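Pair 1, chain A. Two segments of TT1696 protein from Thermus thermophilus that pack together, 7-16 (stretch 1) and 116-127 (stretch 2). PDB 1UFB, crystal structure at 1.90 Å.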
# COMPACT_ATOMS: atom_id res chain seq x y z
N TRP A 7 -4.16 -12.43 10.74
CA TRP A 7 -4.15 -12.11 9.30
C TRP A 7 -5.57 -11.93 8.77
O TRP A 7 -5.84 -11.08 7.91
CB TRP A 7 -3.40 -13.19 8.50
CG TRP A 7 -1.91 -13.07 8.69
CD1 TRP A 7 -1.18 -13.50 9.75
CD2 TRP A 7 -0.99 -12.42 7.80
NE1 TRP A 7 0.16 -13.16 9.60
CE2 TRP A 7 0.30 -12.50 8.40
CE3 TRP A 7 -1.12 -11.79 6.57
CZ2 TRP A 7 1.46 -11.96 7.80
CZ3 TRP A 7 0.02 -11.25 5.97
CH2 TRP A 7 1.29 -11.34 6.59
N LEU A 8 -6.50 -12.70 9.33
CA LEU A 8 -7.88 -12.53 8.88
C LEU A 8 -8.37 -11.19 9.33
O LEU A 8 -9.14 -10.53 8.63
CB LEU A 8 -8.79 -13.63 9.45
CG LEU A 8 -9.16 -14.62 8.38
CD1 LEU A 8 -10.08 -13.93 7.32
CD2 LEU A 8 -7.87 -15.17 7.77
N GLU A 9 -7.99 -10.84 10.56
CA GLU A 9 -8.37 -9.57 11.17
C GLU A 9 -7.81 -8.44 10.27
O GLU A 9 -8.50 -7.49 9.97
CB GLU A 9 -7.73 -9.49 12.56
CG GLU A 9 -8.62 -9.16 13.74
CD GLU A 9 -7.92 -9.45 15.12
OE1 GLU A 9 -7.59 -10.64 15.41
OE2 GLU A 9 -7.69 -8.48 15.90
N GLN A 10 -6.55 -8.57 9.86
CA GLN A 10 -5.92 -7.56 8.97
C GLN A 10 -6.66 -7.50 7.64
O GLN A 10 -6.86 -6.41 7.09
CB GLN A 10 -4.47 -7.97 8.69
CG GLN A 10 -3.69 -6.88 7.90
CD GLN A 10 -3.64 -5.54 8.64
OE1 GLN A 10 -3.40 -5.49 9.86
NE2 GLN A 10 -3.84 -4.43 7.89
N ALA A 11 -7.02 -8.67 7.10
CA ALA A 11 -7.72 -8.71 5.80
C ALA A 11 -9.03 -7.96 5.90
O ALA A 11 -9.37 -7.14 5.01
CB ALA A 11 -8.00 -10.21 5.41
N ARG A 12 -9.79 -8.23 6.98
CA ARG A 12 -11.09 -7.53 7.19
C ARG A 12 -10.81 -6.03 7.35
O ARG A 12 -11.53 -5.18 6.81
CB ARG A 12 -11.87 -8.09 8.42
CG ARG A 12 -12.55 -9.49 8.16
CD ARG A 12 -13.40 -9.96 9.34
NE ARG A 12 -12.57 -10.15 10.55
CZ ARG A 12 -12.10 -11.34 10.94
NH1 ARG A 12 -12.41 -12.42 10.20
NH2 ARG A 12 -11.34 -11.49 12.05
N HIS A 13 -9.77 -5.68 8.09
CA HIS A 13 -9.45 -4.23 8.24
C HIS A 13 -9.11 -3.58 6.88
O HIS A 13 -9.49 -2.43 6.57
CB HIS A 13 -8.25 -4.02 9.22
CG HIS A 13 -7.86 -2.57 9.38
ND1 HIS A 13 -6.87 -1.96 8.62
CD2 HIS A 13 -8.42 -1.57 10.12
CE1 HIS A 13 -6.85 -0.66 8.88
NE2 HIS A 13 -7.77 -0.39 9.78
N ASN A 14 -8.31 -4.29 6.09
CA ASN A 14 -7.94 -3.79 4.76
C ASN A 14 -9.21 -3.63 3.92
O ASN A 14 -9.33 -2.64 3.18
CB ASN A 14 -7.00 -4.83 4.01
CG ASN A 14 -5.59 -4.92 4.62
OD1 ASN A 14 -4.81 -5.86 4.28
ND2 ASN A 14 -5.22 -3.94 5.46
N LEU A 15 -10.16 -4.58 4.01
CA LEU A 15 -11.40 -4.47 3.20
C LEU A 15 -12.20 -3.26 3.74
O LEU A 15 -12.77 -2.52 2.96
CB LEU A 15 -12.23 -5.76 3.25
CG LEU A 15 -13.34 -5.82 2.16
CD1 LEU A 15 -12.79 -5.63 0.75
CD2 LEU A 15 -14.04 -7.21 2.22
N ARG A 16 -12.22 -3.05 5.05
CA ARG A 16 -12.92 -1.83 5.57
C ARG A 16 -12.21 -0.56 5.13
O ARG A 16 -12.86 0.49 4.86
CB ARG A 16 -13.09 -1.84 7.12
CG ARG A 16 -14.03 -3.02 7.55
CD ARG A 16 -14.35 -2.97 9.05
NE ARG A 16 -13.19 -3.23 9.87
CZ ARG A 16 -12.93 -4.40 10.41
NH1 ARG A 16 -13.77 -5.42 10.17
NH2 ARG A 16 -11.84 -4.55 11.18
N ALA A 116 -12.60 -9.06 -3.68
CA ALA A 116 -11.89 -9.31 -2.44
C ALA A 116 -12.82 -9.96 -1.43
O ALA A 116 -12.41 -10.89 -0.68
CB ALA A 116 -11.30 -8.01 -1.86
N GLN A 117 -14.08 -9.51 -1.42
CA GLN A 117 -15.04 -10.13 -0.49
C GLN A 117 -15.23 -11.62 -0.80
O GLN A 117 -15.33 -12.47 0.10
CB GLN A 117 -16.40 -9.37 -0.54
CG GLN A 117 -17.46 -10.06 0.20
CD GLN A 117 -17.07 -10.29 1.67
OE1 GLN A 117 -16.38 -9.47 2.30
NE2 GLN A 117 -17.53 -11.40 2.22
N LYS A 118 -15.27 -11.97 -2.08
CA LYS A 118 -15.37 -13.41 -2.45
C LYS A 118 -14.18 -14.20 -1.90
O LYS A 118 -14.32 -15.34 -1.37
CB LYS A 118 -15.34 -13.58 -3.97
CG LYS A 118 -16.51 -13.04 -4.70
CD LYS A 118 -16.39 -13.52 -6.13
CE LYS A 118 -17.36 -12.76 -7.05
NZ LYS A 118 -17.21 -13.28 -8.49
N ILE A 119 -12.99 -13.60 -1.99
CA ILE A 119 -11.80 -14.27 -1.48
C ILE A 119 -11.88 -14.44 0.04
O ILE A 119 -11.61 -15.53 0.57
CB ILE A 119 -10.51 -13.48 -1.83
CG1 ILE A 119 -10.35 -13.40 -3.37
CG2 ILE A 119 -9.29 -14.14 -1.15
CD1 ILE A 119 -9.87 -14.66 -4.06
N LEU A 120 -12.25 -13.35 0.73
CA LEU A 120 -12.39 -13.37 2.19
C LEU A 120 -13.40 -14.42 2.63
O LEU A 120 -13.16 -15.16 3.61
CB LEU A 120 -12.92 -12.01 2.68
CG LEU A 120 -11.84 -11.26 3.44
CD1 LEU A 120 -11.49 -12.08 4.73
CD2 LEU A 120 -10.61 -11.10 2.46
N ALA A 121 -14.51 -14.48 1.90
CA ALA A 121 -15.61 -15.43 2.30
C ALA A 121 -15.16 -16.87 2.12
O ALA A 121 -15.45 -17.72 2.94
CB ALA A 121 -16.89 -15.12 1.49
N PHE A 122 -14.45 -17.13 1.04
CA PHE A 122 -13.89 -18.46 0.74
C PHE A 122 -12.92 -18.79 1.90
O PHE A 122 -12.99 -19.87 2.52
CB PHE A 122 -13.17 -18.40 -0.63
CG PHE A 122 -12.18 -19.51 -0.89
CD1 PHE A 122 -12.60 -20.75 -1.37
CD2 PHE A 122 -10.80 -19.30 -0.68
CE1 PHE A 122 -11.66 -21.77 -1.60
CE2 PHE A 122 -9.86 -20.31 -0.91
CZ PHE A 122 -10.29 -21.55 -1.38
N VAL A 123 -12.04 -17.86 2.23
CA VAL A 123 -11.12 -18.12 3.33
C VAL A 123 -11.86 -18.37 4.67
O VAL A 123 -11.51 -19.28 5.45
CB VAL A 123 -10.12 -16.93 3.49
CG1 VAL A 123 -9.42 -17.05 4.85
CG2 VAL A 123 -9.07 -16.98 2.34
N GLU A 124 -12.87 -17.55 4.96
CA GLU A 124 -13.56 -17.71 6.25
C GLU A 124 -14.23 -19.09 6.34
O GLU A 124 -14.24 -19.72 7.40
CB GLU A 124 -14.59 -16.58 6.47
CG GLU A 124 -13.92 -15.27 6.97
CD GLU A 124 -14.72 -13.98 6.64
OE1 GLU A 124 -15.79 -14.08 5.97
OE2 GLU A 124 -14.26 -12.88 7.04
N GLU A 125 -14.72 -19.58 5.22
CA GLU A 125 -15.33 -20.88 5.26
C GLU A 125 -14.32 -22.03 5.23
O GLU A 125 -14.63 -23.11 5.69
CB GLU A 125 -16.35 -21.01 4.13
CG GLU A 125 -15.91 -21.76 2.94
CD GLU A 125 -16.50 -21.14 1.72
OE1 GLU A 125 -17.49 -20.39 1.89
OE2 GLU A 125 -16.01 -21.39 0.59
N LYS A 126 -13.10 -21.81 4.72
CA LYS A 126 -12.12 -22.90 4.70
C LYS A 126 -11.29 -22.93 5.98
O LYS A 126 -10.54 -23.87 6.21
CB LYS A 126 -11.21 -22.81 3.49
CG LYS A 126 -11.94 -22.87 2.16
CD LYS A 126 -12.74 -24.13 1.98
CE LYS A 126 -13.41 -24.16 0.61
NZ LYS A 126 -14.45 -25.28 0.44
N LEU A 127 -11.43 -21.92 6.82
CA LEU A 127 -10.69 -21.90 8.08
C LEU A 127 -11.43 -22.70 9.16
O LEU A 127 -10.92 -23.77 9.59
CB LEU A 127 -10.51 -20.46 8.59
CG LEU A 127 -9.37 -19.66 7.97
CD1 LEU A 127 -9.14 -18.43 8.81
CD2 LEU A 127 -8.10 -20.49 7.92
OXT LEU A 127 -12.53 -22.24 9.56

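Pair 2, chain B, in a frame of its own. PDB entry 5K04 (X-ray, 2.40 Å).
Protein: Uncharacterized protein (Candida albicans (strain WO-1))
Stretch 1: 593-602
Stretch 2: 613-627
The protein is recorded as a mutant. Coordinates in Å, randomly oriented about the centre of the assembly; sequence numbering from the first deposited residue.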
# COMPACT_ATOMS: atom_id res chain seq x y z
N LEU B 593 -0.99 -19.47 -23.02
CA LEU B 593 -0.08 -18.94 -22.01
C LEU B 593 1.32 -18.73 -22.56
O LEU B 593 2.01 -17.79 -22.16
CB LEU B 593 -0.06 -19.87 -20.80
CG LEU B 593 -1.36 -19.95 -20.02
CD1 LEU B 593 -1.19 -20.93 -18.86
CD2 LEU B 593 -1.76 -18.57 -19.53
N LEU B 594 1.76 -19.60 -23.47
CA LEU B 594 3.08 -19.45 -24.08
C LEU B 594 3.14 -18.25 -25.01
O LEU B 594 4.20 -17.63 -25.15
CB LEU B 594 3.44 -20.73 -24.82
CG LEU B 594 3.98 -21.82 -23.89
CD1 LEU B 594 4.12 -23.10 -24.64
CD2 LEU B 594 5.33 -21.40 -23.28
N LYS B 595 2.02 -17.91 -25.65
CA LYS B 595 1.97 -16.70 -26.45
C LYS B 595 2.13 -15.46 -25.59
O LYS B 595 2.87 -14.53 -25.94
CB LYS B 595 0.66 -16.66 -27.24
CG LYS B 595 0.62 -17.67 -28.39
CD LYS B 595 -0.77 -17.72 -29.01
CE LYS B 595 -0.91 -18.89 -29.97
NZ LYS B 595 -2.29 -18.96 -30.54
N VAL B 596 1.46 -15.42 -24.44
CA VAL B 596 1.67 -14.32 -23.50
C VAL B 596 3.13 -14.29 -23.06
O VAL B 596 3.78 -13.24 -23.06
CB VAL B 596 0.71 -14.45 -22.30
CG1 VAL B 596 1.02 -13.41 -21.26
CG2 VAL B 596 -0.73 -14.32 -22.78
N PHE B 597 3.68 -15.46 -22.71
CA PHE B 597 5.07 -15.57 -22.29
C PHE B 597 6.00 -14.97 -23.33
O PHE B 597 6.91 -14.19 -23.00
CB PHE B 597 5.41 -17.05 -22.05
CG PHE B 597 6.73 -17.29 -21.35
CD1 PHE B 597 7.93 -17.19 -22.04
CD2 PHE B 597 6.76 -17.62 -20.02
CE1 PHE B 597 9.14 -17.42 -21.39
CE2 PHE B 597 7.96 -17.84 -19.36
CZ PHE B 597 9.15 -17.73 -20.05
N ASN B 598 5.79 -15.31 -24.59
CA ASN B 598 6.71 -14.92 -25.64
C ASN B 598 6.58 -13.44 -26.00
O ASN B 598 7.57 -12.79 -26.37
CB ASN B 598 6.49 -15.82 -26.86
CG ASN B 598 7.44 -15.52 -27.98
OD1 ASN B 598 8.65 -15.60 -27.83
ND2 ASN B 598 6.88 -15.18 -29.13
N LYS B 599 5.36 -12.87 -25.90
CA LYS B 599 5.18 -11.44 -26.08
C LYS B 599 5.91 -10.64 -25.00
O LYS B 599 6.50 -9.59 -25.27
CB LYS B 599 3.69 -11.10 -26.09
CG LYS B 599 3.35 -9.73 -26.68
CD LYS B 599 1.85 -9.47 -26.69
CE LYS B 599 1.46 -8.55 -27.85
NZ LYS B 599 2.22 -7.26 -27.84
N ILE B 600 5.88 -11.15 -23.76
CA ILE B 600 6.51 -10.46 -22.64
C ILE B 600 8.04 -10.51 -22.76
O ILE B 600 8.71 -9.50 -22.56
CB ILE B 600 6.02 -11.07 -21.32
CG1 ILE B 600 4.52 -10.81 -21.19
CG2 ILE B 600 6.79 -10.50 -20.15
CD1 ILE B 600 3.86 -11.64 -20.13
N THR B 601 8.60 -11.70 -23.07
CA THR B 601 10.05 -11.79 -23.26
C THR B 601 10.52 -10.96 -24.44
O THR B 601 11.65 -10.47 -24.45
CB THR B 601 10.50 -13.25 -23.45
OG1 THR B 601 9.86 -13.82 -24.60
CG2 THR B 601 10.19 -14.08 -22.24
N SER B 602 9.67 -10.78 -25.45
CA SER B 602 10.04 -9.96 -26.60
C SER B 602 10.27 -8.50 -26.24
O SER B 602 10.91 -7.77 -27.01
CB SER B 602 8.96 -10.07 -27.68
OG SER B 602 8.83 -11.41 -28.13
N LEU B 613 17.85 -17.19 -19.61
CA LEU B 613 17.03 -17.98 -18.71
C LEU B 613 15.62 -18.18 -19.25
O LEU B 613 15.09 -19.30 -19.25
CB LEU B 613 16.98 -17.30 -17.33
CG LEU B 613 16.21 -18.06 -16.22
CD1 LEU B 613 16.88 -19.40 -15.89
CD2 LEU B 613 16.02 -17.22 -14.95
N TYR B 614 14.99 -17.09 -19.70
CA TYR B 614 13.59 -17.17 -20.08
C TYR B 614 13.41 -17.74 -21.48
O TYR B 614 12.36 -18.32 -21.77
CB TYR B 614 12.92 -15.80 -19.91
CG TYR B 614 12.80 -15.49 -18.44
CD1 TYR B 614 11.99 -16.27 -17.61
CD2 TYR B 614 13.55 -14.47 -17.85
CE1 TYR B 614 11.91 -16.04 -16.24
CE2 TYR B 614 13.47 -14.23 -16.48
CZ TYR B 614 12.65 -15.01 -15.67
OH TYR B 614 12.58 -14.75 -14.32
N LYS B 615 14.43 -17.61 -22.33
CA LYS B 615 14.45 -18.39 -23.56
C LYS B 615 14.58 -19.88 -23.25
O LYS B 615 13.85 -20.70 -23.82
CB LYS B 615 15.59 -17.89 -24.45
CG LYS B 615 15.66 -18.60 -25.81
CD LYS B 615 16.66 -17.89 -26.74
CE LYS B 615 16.89 -18.66 -28.03
NZ LYS B 615 15.70 -18.72 -28.92
N LEU B 616 15.50 -20.25 -22.35
CA LEU B 616 15.58 -21.63 -21.89
C LEU B 616 14.23 -22.11 -21.38
O LEU B 616 13.74 -23.17 -21.79
CB LEU B 616 16.66 -21.77 -20.81
CG LEU B 616 18.13 -21.56 -21.23
CD1 LEU B 616 19.09 -21.83 -20.08
CD2 LEU B 616 18.50 -22.41 -22.45
N TYR B 617 13.59 -21.32 -20.50
CA TYR B 617 12.27 -21.69 -20.00
C TYR B 617 11.29 -21.90 -21.15
O TYR B 617 10.61 -22.93 -21.23
CB TYR B 617 11.75 -20.63 -19.04
CG TYR B 617 12.03 -20.89 -17.56
CD1 TYR B 617 11.55 -22.02 -16.91
CD2 TYR B 617 12.73 -19.95 -16.80
CE1 TYR B 617 11.78 -22.23 -15.54
CE2 TYR B 617 12.96 -20.15 -15.45
CZ TYR B 617 12.50 -21.29 -14.82
OH TYR B 617 12.76 -21.48 -13.48
N PHE B 618 11.22 -20.94 -22.07
CA PHE B 618 10.25 -21.02 -23.16
C PHE B 618 10.44 -22.30 -23.96
O PHE B 618 9.47 -23.01 -24.25
CB PHE B 618 10.37 -19.78 -24.05
CG PHE B 618 9.46 -19.82 -25.26
CD1 PHE B 618 8.12 -19.45 -25.15
CD2 PHE B 618 9.93 -20.25 -26.49
CE1 PHE B 618 7.27 -19.49 -26.26
CE2 PHE B 618 9.09 -20.29 -27.60
CZ PHE B 618 7.75 -19.91 -27.48
N ASN B 619 11.68 -22.61 -24.34
CA ASN B 619 11.95 -23.83 -25.09
C ASN B 619 11.58 -25.07 -24.29
O ASN B 619 11.09 -26.07 -24.84
CB ASN B 619 13.42 -23.88 -25.50
CG ASN B 619 13.76 -22.85 -26.57
OD1 ASN B 619 13.12 -21.80 -26.66
ND2 ASN B 619 14.73 -23.18 -27.41
N LEU B 620 11.81 -25.02 -22.97
CA LEU B 620 11.54 -26.16 -22.11
C LEU B 620 10.04 -26.45 -22.03
O LEU B 620 9.62 -27.60 -22.11
CB LEU B 620 12.11 -25.91 -20.71
CG LEU B 620 11.80 -26.96 -19.64
CD1 LEU B 620 12.38 -28.33 -20.05
CD2 LEU B 620 12.32 -26.53 -18.27
N LEU B 621 9.24 -25.39 -21.90
CA LEU B 621 7.80 -25.56 -21.74
C LEU B 621 7.14 -25.94 -23.05
O LEU B 621 6.22 -26.76 -23.07
CB LEU B 621 7.21 -24.27 -21.18
CG LEU B 621 7.84 -23.85 -19.84
CD1 LEU B 621 7.48 -22.41 -19.49
CD2 LEU B 621 7.39 -24.79 -18.73
N LYS B 622 7.61 -25.36 -24.17
CA LYS B 622 7.06 -25.68 -25.48
C LYS B 622 7.25 -27.16 -25.82
O LYS B 622 6.35 -27.81 -26.36
CB LYS B 622 7.71 -24.79 -26.55
CG LYS B 622 6.78 -23.72 -27.13
CD LYS B 622 7.28 -23.18 -28.46
CE LYS B 622 6.40 -23.58 -29.64
NZ LYS B 622 5.29 -22.62 -29.89
N ILE B 623 8.42 -27.70 -25.47
CA ILE B 623 8.77 -29.08 -25.77
C ILE B 623 8.01 -30.06 -24.88
O ILE B 623 7.68 -31.17 -25.31
CB ILE B 623 10.29 -29.22 -25.60
CG1 ILE B 623 11.02 -28.79 -26.86
CG2 ILE B 623 10.69 -30.58 -25.17
CD1 ILE B 623 12.45 -28.48 -26.55
N THR B 624 7.70 -29.67 -23.64
CA THR B 624 7.02 -30.55 -22.70
C THR B 624 5.51 -30.35 -22.63
O THR B 624 4.79 -31.29 -22.30
CB THR B 624 7.60 -30.36 -21.30
OG1 THR B 624 7.51 -28.97 -20.94
CG2 THR B 624 9.06 -30.80 -21.28
N LYS B 625 5.00 -29.16 -22.95
CA LYS B 625 3.61 -28.83 -22.67
C LYS B 625 2.81 -28.50 -23.93
O LYS B 625 1.65 -28.08 -23.83
CB LYS B 625 3.53 -27.65 -21.68
CG LYS B 625 4.34 -27.84 -20.40
CD LYS B 625 3.76 -28.96 -19.55
CE LYS B 625 2.29 -28.70 -19.26
NZ LYS B 625 1.73 -29.72 -18.35
N THR B 626 3.40 -28.67 -25.12
CA THR B 626 2.67 -28.47 -26.36
C THR B 626 2.97 -29.62 -27.31
O THR B 626 3.93 -30.37 -27.14
CB THR B 626 3.02 -27.14 -27.06
OG1 THR B 626 4.36 -27.18 -27.56
CG2 THR B 626 2.86 -25.99 -26.10
N LYS B 627 2.10 -29.74 -28.30
CA LYS B 627 2.24 -30.74 -29.35
C LYS B 627 3.01 -30.11 -30.49
O LYS B 627 2.56 -29.12 -31.09
CB LYS B 627 0.86 -31.22 -29.79
CG LYS B 627 0.82 -32.59 -30.43
CD LYS B 627 -0.62 -33.09 -30.48
CE LYS B 627 -0.78 -34.29 -31.41
NZ LYS B 627 -0.70 -33.89 -32.84

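Both pairs consist of two helices packed nearly antiparallel, with 159° between the helix directions and an axial separation of 11.0 Å in pair 1, and 163° and 10.9 Å in pair 2. Superposition of 14 central residues on N, CA and C gives an RMSD of 0.3 Å. The backbones therefore pose the same packing problem, and no hydrogen bond crosses either interface. The buried surface is similar as well, 383 Å² in pair 1 and 425 Å² in pair 2.

Among the positions in contact, the closest agreement is at Leu A8 and Leu B594, whose side-chain centres fall 0.9 Å apart although their rotamers differ. Each leucine inserts among several residues of the opposing stretch. In pair 1, Leu A8 CD1 lies 3.5 Å from Leu A120 CD1, while Leu A8 CD2 approaches Val A123 CG1 at 3.8 Å and Leu A127 CD1 at 3.6 Å. In pair 2, Leu B594 CD2 meets Phe B618 CD1 at 3.9 Å and Leu B621 CB at 4.0 Å, and Leu B594 CD1 reaches Thr B626 CG2 at 3.5 Å. Val A123 and Leu B621, which superpose, each contact the matched leucine of their own pair.

One turn further along, the two interfaces diverge. Ala A11 has little to offer beyond its methyl, and its CB is 4.0 Å from Leu A120 CD1. Its counterpart, Phe B597, extends a ring across to the other helix, placing CZ 4.0 Å from both Tyr B614 CD1 and Tyr B617 CB. The carbonyl of Tyr B614 lies at the edge of this ring, with its O 3.4 Å from Phe B597 CE1. Opposite, the position of Leu A120 is taken in pair 2 by Phe B618, whose CB packs 3.8 Å from Phe B597 CE1.

At the next inward position, Leu A15 CD1 is 3.8 Å from Ala A116 CB; in pair 2 the shorter Thr B601 meets the base of Tyr B614, with 4.0 Å between Thr B601 CG2 and Tyr B614 CB, while the tyrosine ring packs against Phe B597. A leucine over an alanine in pair 1 corresponds to a threonine beside a tyrosine in pair 2.

The flank differs in chemistry. Arg A12 and Glu A124 form a long salt bridge, NH1 to OE2 at 3.7 Å. Pair 2 has no salt bridge at the matched positions: Asn B598 CB lies 3.8 Å from Phe B618 CE1, its OD1 over one face of the ring, and Lys B622 CG touches Leu B594 CD1 at 3.7 Å, much as Glu A124 CG touches Leu A8 CD1 at 4.1 Å.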